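Halohydrin dehalogenase (Rhizobium radiobacter, PDB 4IY1) probably catalyses the reversible conversion of vicinal halohydrins to epoxides with release of halide, here as a highly engineered variant with chloride bound. Local coordinates at residues I128-A133 with I173-V178. The protein carries 37 engineered substitutions. Residues are numbered along the deposited sequence; the frame is centred on the assembly and turned at random.
Engineered in segment 173-178: Ala174 (natural residue Gly), Gly177 (natural residue Tyr), Val178 (natural residue Leu).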
loop_
_atom_site.group_PDB
_atom_site.type_symbol
_atom_site.label_atom_id
_atom_site.label_comp_id
_atom_site.label_asym_id
_atom_site.label_seq_id
_atom_site.Cartn_x
_atom_site.Cartn_y
_atom_site.Cartn_z
ATOM N N ILE B 128 -7.413 17.883 -8.051
ATOM C CA ILE B 128 -8.013 16.554 -7.883
ATOM C C ILE B 128 -7.928 15.841 -9.206
ATOM O O ILE B 128 -8.382 16.359 -10.204
ATOM C CB ILE B 128 -9.490 16.637 -7.506
ATOM C CG1 ILE B 128 -9.651 17.200 -6.119
ATOM C CG2 ILE B 128 -10.153 15.266 -7.585
ATOM C CD1 ILE B 128 -10.947 17.968 -5.930
ATOM N N PHE B 129 -7.190 14.735 -9.229
ATOM C CA PHE B 129 -7.132 13.859 -10.380
ATOM C C PHE B 129 -8.201 12.769 -10.200
ATOM O O PHE B 129 -8.188 12.039 -9.207
ATOM C CB PHE B 129 -5.758 13.181 -10.443
ATOM C CG PHE B 129 -4.606 14.126 -10.747
ATOM C CD1 PHE B 129 -3.307 13.683 -10.653
ATOM C CD2 PHE B 129 -4.837 15.453 -11.108
ATOM C CE1 PHE B 129 -2.235 14.525 -10.926
ATOM C CE2 PHE B 129 -3.785 16.316 -11.344
ATOM C CZ PHE B 129 -2.478 15.854 -11.239
ATOM N N ILE B 130 -9.020 12.555 -11.217
ATOM C CA ILE B 130 -9.824 11.342 -11.233
ATOM C C ILE B 130 -9.109 10.205 -11.954
ATOM O O ILE B 130 -8.910 10.262 -13.162
ATOM C CB ILE B 130 -11.264 11.604 -11.745
ATOM C CG1 ILE B 130 -11.904 12.664 -10.859
ATOM C CG2 ILE B 130 -12.102 10.333 -11.626
ATOM C CD1 ILE B 130 -13.227 13.156 -11.374
ATOM N N THR B 131 -8.592 9.222 -11.189
ATOM C CA THR B 131 -7.831 8.127 -11.822
ATOM C C THR B 131 -8.644 6.813 -11.961
ATOM O O THR B 131 -9.692 6.802 -12.621
ATOM C CB THR B 131 -6.443 7.925 -11.152
ATOM O OG1 THR B 131 -6.612 7.389 -9.835
ATOM C CG2 THR B 131 -5.714 9.330 -11.021
ATOM N N SER B 132 -8.179 5.724 -11.340
ATOM C CA SER B 132 -8.906 4.464 -11.363
ATOM C C SER B 132 -8.357 3.464 -10.348
ATOM O O SER B 132 -7.137 3.398 -10.137
ATOM C CB SER B 132 -8.826 3.840 -12.741
ATOM O OG SER B 132 -9.351 2.532 -12.709
ATOM N N ALA B 133 -9.238 2.573 -9.864
ATOM C CA ALA B 133 -8.854 1.559 -8.889
ATOM C C ALA B 133 -8.212 0.394 -9.613
ATOM O O ALA B 133 -7.731 -0.549 -8.993
ATOM C CB ALA B 133 -10.061 1.100 -8.082
ATOM N N ILE B 173 -8.717 10.509 -6.955
ATOM C CA ILE B 173 -9.886 9.677 -6.672
ATOM C C ILE B 173 -9.866 8.504 -7.625
ATOM O O ILE B 173 -9.903 8.684 -8.830
ATOM C CB ILE B 173 -11.219 10.442 -6.838
ATOM C CG1 ILE B 173 -11.374 11.494 -5.749
ATOM C CG2 ILE B 173 -12.409 9.458 -6.755
ATOM C CD1 ILE B 173 -12.501 12.498 -6.042
ATOM N N ALA B 174 -9.772 7.296 -7.075
ATOM C CA ALA B 174 -9.538 6.118 -7.882
ATOM C C ALA B 174 -10.819 5.244 -7.853
ATOM O O ALA B 174 -11.020 4.483 -6.928
ATOM C CB ALA B 174 -8.354 5.314 -7.301
ATOM N N PRO B 175 -11.705 5.419 -8.833
ATOM C CA PRO B 175 -13.006 4.763 -8.751
ATOM C C PRO B 175 -13.033 3.380 -9.368
ATOM O O PRO B 175 -12.135 2.999 -10.128
ATOM C CB PRO B 175 -13.945 5.717 -9.517
ATOM C CG PRO B 175 -13.094 6.887 -9.932
ATOM C CD PRO B 175 -11.675 6.451 -9.872
ATOM N N ASN B 176 -13.991 2.576 -8.937
ATOM C CA ASN B 176 -14.458 1.456 -9.767
ATOM C C ASN B 176 -15.964 1.271 -9.557
ATOM O O ASN B 176 -16.454 1.488 -8.459
ATOM C CB ASN B 176 -13.698 0.164 -9.437
ATOM C CG ASN B 176 -14.127 -1.014 -10.316
ATOM O OD1 ASN B 176 -14.865 -1.909 -9.875
ATOM N ND2 ASN B 176 -13.658 -1.025 -11.553
ATOM N N GLY B 177 -16.701 0.993 -10.636
ATOM C CA GLY B 177 -18.115 0.666 -10.536
ATOM C C GLY B 177 -18.976 1.897 -10.308
ATOM O O GLY B 177 -20.046 1.811 -9.688
ATOM N N VAL B 178 -18.524 3.053 -10.799
ATOM C CA VAL B 178 -19.342 4.244 -10.673
ATOM C C VAL B 178 -20.252 4.369 -11.892
ATOM O O VAL B 178 -19.778 4.403 -13.023
ATOM C CB VAL B 178 -18.510 5.528 -10.516
ATOM C CG1 VAL B 178 -19.443 6.723 -10.562
ATOM C CG2 VAL B 178 -17.755 5.512 -9.182
#
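The ring of Pro175 meets the 128-133 segment through two neighbouring carbons: CD rests 3.4 Å from Thr131 O, while CG touches Ile130 CG2 at 4.0 Å, the two side chains crossing at about a right angle. Ile130 CG2 reaches that position because it stands anti to the backbone N. Just beyond the ring, the Pro175 carbonyl is met from above its plane: Ala133 N donates to Pro175 O at 2.9 Å, 39° out of that plane, and Ala133 CB packs against the same oxygen. Farther along, that methyl meets Asn176 CB, 4.0 Å away.

Upstream, the two chains are bonded as parallel strands. Ile173 pairs with Ile130 and sends its N-H to Phe129 O (2.8 Å, 166° at the hydrogen), then accepts Thr131 N on its own oxygen. On the face carrying Ile130 and Ile173, Ile128 CG2 contacts Ile173 CD1 at 3.9 Å. The engineered Ala174 presents its methyl to the backbone of Ser132, with CB 3.6 Å from Ser132 C, near the Thr131 hydroxyl. That hydroxyl is hydrogen-bonded to Ser153 OG, and Ser132 OG to the backbone N of Ala134, two residues on.

These are the adjoining strands of a beta-alpha-beta unit in the Rossmann-type fold of short-chain dehydrogenases, followed past their C-terminal ends into the loops; in this superfamily that end of the sheet borders the active site. Phe12 lies against both Ile130 and Pro175, while the connecting helix 143-163 packs on the other face, where Leu155 and Ala156 receive the Phe129 ring. Strand 75-79 flanks 126-130, and strand 236-239 flanks 170-175.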